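Local coordinates for protein D-mannose isomerase (Marinomonas mediterranea, PDB 5X32) that interconverts D-mannose and D-fructose as a monomeric isomerase, also acts less efficiently on D-lyxose, and does not use D-glucose, at residues N124-I128 / F187-Q191; L196-K200 / L262-E268. Numbering follows the deposited sequence.

Contact 1: N124-I128 / F187-Q191; sequences NALQI and FDATQ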
# COMPACT_ATOMS: atom_id res chain seq x y z
N ASN A 124 -0.22 -8.99 10.59
CA ASN A 124 0.98 -9.77 10.30
C ASN A 124 1.63 -10.34 11.57
O ASN A 124 2.11 -11.50 11.58
CB ASN A 124 1.95 -8.92 9.50
CG ASN A 124 1.59 -8.90 8.03
OD1 ASN A 124 2.03 -9.77 7.27
ND2 ASN A 124 0.74 -7.95 7.63
N ALA A 125 1.63 -9.54 12.63
CA ALA A 125 2.09 -10.02 13.93
C ALA A 125 1.34 -11.29 14.31
O ALA A 125 1.95 -12.30 14.69
CB ALA A 125 1.91 -8.95 15.01
N LEU A 126 0.02 -11.23 14.23
CA LEU A 126 -0.81 -12.38 14.55
C LEU A 126 -0.44 -13.60 13.73
O LEU A 126 -0.24 -14.68 14.29
CB LEU A 126 -2.29 -12.06 14.35
CG LEU A 126 -3.21 -13.22 14.73
CD1 LEU A 126 -3.15 -13.44 16.21
CD2 LEU A 126 -4.63 -12.97 14.28
N GLN A 127 -0.31 -13.44 12.41
CA GLN A 127 -0.10 -14.60 11.56
C GLN A 127 1.26 -15.19 11.82
O GLN A 127 1.47 -16.34 11.47
CB GLN A 127 -0.20 -14.31 10.07
CG GLN A 127 -0.92 -13.06 9.71
CD GLN A 127 -1.46 -13.09 8.28
OE1 GLN A 127 -2.43 -13.79 7.96
NE2 GLN A 127 -0.69 -12.50 7.38
N ILE A 128 2.22 -14.41 12.33
CA ILE A 128 3.51 -15.04 12.71
C ILE A 128 3.53 -15.53 14.19
O ILE A 128 4.58 -15.93 14.73
CB ILE A 128 4.74 -14.11 12.48
CG1 ILE A 128 4.64 -12.79 13.24
CG2 ILE A 128 4.94 -13.84 11.01
CD1 ILE A 128 5.93 -11.95 13.17
N PHE A 187 -9.19 -10.00 8.42
CA PHE A 187 -10.07 -11.14 8.21
C PHE A 187 -9.30 -12.43 7.93
O PHE A 187 -9.68 -13.49 8.39
CB PHE A 187 -11.08 -10.88 7.10
CG PHE A 187 -11.89 -12.09 6.74
CD1 PHE A 187 -12.84 -12.58 7.61
CD2 PHE A 187 -11.70 -12.74 5.53
CE1 PHE A 187 -13.59 -13.70 7.29
CE2 PHE A 187 -12.45 -13.86 5.21
CZ PHE A 187 -13.40 -14.34 6.09
N ASP A 188 -8.25 -12.36 7.12
CA ASP A 188 -7.48 -13.57 6.87
C ASP A 188 -6.80 -14.07 8.15
O ASP A 188 -6.76 -15.27 8.42
CB ASP A 188 -6.41 -13.33 5.80
CG ASP A 188 -6.97 -13.21 4.39
OD1 ASP A 188 -8.18 -13.46 4.16
OD2 ASP A 188 -6.16 -12.89 3.50
N ALA A 189 -6.29 -13.13 8.94
CA ALA A 189 -5.54 -13.49 10.13
C ALA A 189 -6.43 -14.00 11.26
O ALA A 189 -5.99 -14.82 12.07
CB ALA A 189 -4.73 -12.29 10.60
N THR A 190 -7.67 -13.50 11.32
CA THR A 190 -8.53 -13.75 12.47
C THR A 190 -9.80 -14.49 12.11
O THR A 190 -10.44 -15.08 12.97
CB THR A 190 -8.97 -12.44 13.16
OG1 THR A 190 -9.80 -11.66 12.28
CG2 THR A 190 -7.77 -11.62 13.62
N GLN A 191 -10.18 -14.42 10.84
CA GLN A 191 -11.44 -14.99 10.36
C GLN A 191 -12.68 -14.30 10.94
O GLN A 191 -13.80 -14.71 10.65
CB GLN A 191 -11.48 -16.50 10.61
CG GLN A 191 -10.53 -17.27 9.71
CD GLN A 191 -10.89 -17.10 8.25
OE1 GLN A 191 -12.06 -17.21 7.87
NE2 GLN A 191 -9.90 -16.80 7.42
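Where two helices end side by side, a small residue on one can receive a branched side chain from the other, and Ala189 with Leu126 illustrates the point. Their CA-to-CB bonds are directed at the opposing segment, and Leu126 CD2 lies 3.7 Å from Ala189 CB and only 3.2 Å from Ala189 O. The same methyl also meets Thr190 CG2 at 3.5 Å; Thr190 OG1 is engaged elsewhere, with Ala186 O of its own helix. Helices 112-127 and 173-190 are adjacent inner helices of the (α/α)6 barrel of the N-acylglucosamine 2-epimerase family, and this contact joins their C-terminal ends. Ala189 has so short a side chain that the backbones come close, its CA lying 5.7 Å from Gln127 CA. Gln127 starts sideways to the neighbour, but its amide reaches across, placing OE1 3.8 Å from Ala189 CB in a van der Waals contact at the margin. Helix 133-147, in the outer layer, covers Leu126 and Thr190 through Ala133 and Ile137 respectively.

Contact 2: L196-K200 / L262-E268; sequences LDRAK and LDKRSPE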
# COMPACT_ATOMS: atom_id res chain seq x y z
N LEU A 196 -14.21 -8.41 7.36
CA LEU A 196 -14.51 -8.61 5.95
C LEU A 196 -15.73 -7.80 5.57
O LEU A 196 -15.79 -7.23 4.48
CB LEU A 196 -14.69 -10.09 5.63
CG LEU A 196 -15.04 -10.43 4.18
CD1 LEU A 196 -14.05 -9.80 3.22
CD2 LEU A 196 -15.06 -11.93 3.98
N ASP A 197 -16.71 -7.72 6.48
CA ASP A 197 -17.92 -6.96 6.16
C ASP A 197 -17.62 -5.47 6.03
O ASP A 197 -18.13 -4.77 5.13
CB ASP A 197 -19.00 -7.21 7.20
CG ASP A 197 -19.59 -8.61 7.11
OD1 ASP A 197 -19.41 -9.27 6.06
OD2 ASP A 197 -20.19 -9.08 8.11
N ARG A 198 -16.73 -4.98 6.89
CA ARG A 198 -16.36 -3.57 6.79
C ARG A 198 -15.54 -3.31 5.50
O ARG A 198 -15.74 -2.31 4.80
CB ARG A 198 -15.59 -3.14 8.05
CG ARG A 198 -15.17 -1.69 8.06
CD ARG A 198 -16.33 -0.75 7.81
NE ARG A 198 -17.42 -0.91 8.77
CZ ARG A 198 -17.51 -0.24 9.91
NH1 ARG A 198 -16.56 0.62 10.27
NH2 ARG A 198 -18.53 -0.44 10.73
N ALA A 199 -14.64 -4.24 5.16
CA ALA A 199 -13.86 -4.10 3.95
C ALA A 199 -14.78 -4.02 2.76
O ALA A 199 -14.63 -3.13 1.91
CB ALA A 199 -12.89 -5.26 3.78
N LYS A 200 -15.79 -4.89 2.71
CA LYS A 200 -16.68 -4.86 1.55
C LYS A 200 -17.55 -3.60 1.49
O LYS A 200 -17.86 -3.10 0.39
CB LYS A 200 -17.55 -6.11 1.53
CG LYS A 200 -16.73 -7.38 1.63
CD LYS A 200 -17.60 -8.61 1.52
CE LYS A 200 -18.69 -8.38 0.49
NZ LYS A 200 -19.22 -9.64 -0.06
N LEU A 262 -11.36 -9.21 -2.86
CA LEU A 262 -12.63 -9.34 -2.17
C LEU A 262 -13.53 -10.34 -2.90
O LEU A 262 -14.28 -11.09 -2.29
CB LEU A 262 -13.32 -7.99 -2.10
CG LEU A 262 -12.82 -7.10 -0.97
CD1 LEU A 262 -13.55 -5.78 -1.04
CD2 LEU A 262 -13.01 -7.77 0.38
N ASP A 263 -13.44 -10.36 -4.22
CA ASP A 263 -14.27 -11.23 -5.03
C ASP A 263 -13.89 -12.69 -4.81
O ASP A 263 -14.68 -13.58 -5.11
CB ASP A 263 -14.17 -10.87 -6.51
CG ASP A 263 -15.31 -11.46 -7.32
OD1 ASP A 263 -16.28 -11.94 -6.70
OD2 ASP A 263 -15.26 -11.38 -8.56
N LYS A 264 -12.68 -12.95 -4.31
CA LYS A 264 -12.39 -14.35 -4.03
C LYS A 264 -12.78 -14.70 -2.61
O LYS A 264 -13.12 -15.84 -2.32
CB LYS A 264 -10.90 -14.66 -4.24
CG LYS A 264 -10.22 -15.68 -3.27
CD LYS A 264 -10.78 -17.11 -3.16
CE LYS A 264 -9.76 -18.04 -2.49
NZ LYS A 264 -9.37 -17.56 -1.09
N ARG A 265 -12.87 -13.71 -1.73
CA ARG A 265 -13.25 -14.01 -0.36
C ARG A 265 -14.75 -14.04 -0.17
O ARG A 265 -15.30 -14.99 0.37
CB ARG A 265 -12.61 -12.99 0.59
CG ARG A 265 -11.15 -12.82 0.33
CD ARG A 265 -10.42 -12.02 1.38
NE ARG A 265 -9.07 -11.72 0.93
CZ ARG A 265 -8.10 -12.62 0.77
NH1 ARG A 265 -8.33 -13.90 1.03
NH2 ARG A 265 -6.90 -12.25 0.36
N SER A 266 -15.42 -13.01 -0.66
CA SER A 266 -16.86 -12.90 -0.49
C SER A 266 -17.43 -12.27 -1.76
O SER A 266 -17.57 -11.05 -1.84
CB SER A 266 -17.16 -12.08 0.77
OG SER A 266 -18.54 -11.85 0.96
N PRO A 267 -17.71 -13.11 -2.77
CA PRO A 267 -18.05 -12.69 -4.15
C PRO A 267 -19.22 -11.72 -4.29
O PRO A 267 -20.11 -11.68 -3.45
CB PRO A 267 -18.38 -14.01 -4.85
CG PRO A 267 -17.86 -15.10 -4.00
CD PRO A 267 -17.68 -14.58 -2.61
N GLU A 268 -19.20 -10.95 -5.36
CA GLU A 268 -20.18 -9.90 -5.64
C GLU A 268 -20.13 -9.62 -7.14
O GLU A 268 -19.05 -9.40 -7.69
CB GLU A 268 -19.87 -8.63 -4.85
CG GLU A 268 -21.08 -8.00 -4.19
CD GLU A 268 -21.40 -8.63 -2.85
OE1 GLU A 268 -20.54 -8.62 -1.95
OE2 GLU A 268 -22.53 -9.14 -2.68
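A lysine ammonium group has three protons to give, and it can spend all of them on the loop that follows a neighbouring helix. The approach begins a turn earlier, at Leu196, whose CD1 packs 3.6 Å from Leu262 CD2 while its CD2 rests 3.8 Å from Ser266 CB and 4.3 Å from Arg265 CB. Arg198 turns to the other side of its helix, where it forms a salt bridge with Glu145 and a cation-pi contact with Trp149. Ala199 adds a thin apolar patch, its CB 4.2 Å from Leu262 CD2, so that this leucine methyl sits between Leu196, Ala199 and the aliphatic part of Lys200, whose CG is 3.9 Å away. Lys200, the residue most covered here, then extends over the loop. Its NZ donates to Ser266 O at 2.8 Å and to Ser266 OG at 2.5 Å, and makes a short salt bridge with Glu268 OE1 at 2.5 Å. Ser266 is the first residue to leave helical geometry, so the lysine binds just where helix 249-265 stops. In the (α/α)6 barrel, outer helix 193-212 thus leans against the C-terminal end of inner helix 249-265, with Met184 of inner helix 173-190 touching Leu262 and Arg265, and Tyr271 of outer helix 271-286 touching Lys200 and Leu262.

Overall arrangement
Contacts 1 and 2 follow one another along the chain, their centres about 16 Å apart, and are joined through consecutive helices 173-190 and 193-212. Phe187 of contact 1 packs on Leu196 of contact 2, with CE2 and CD2 3.5 Å apart, and Asp188 OD1 forms a salt bridge with Arg265 NH1 at 3.2 Å. One contact links two inner helices of the barrel, the other an outer helix to an inner one; the salt bridge adds the link between inner helices 173-190 and 249-265, connecting the C-terminal ends of three successive inner helices. His251 and His380, the proton donor/acceptor residues inferred by similarity, lie near the N-terminal ends of helices 249-265 and 379-390; both contacts lie away from them.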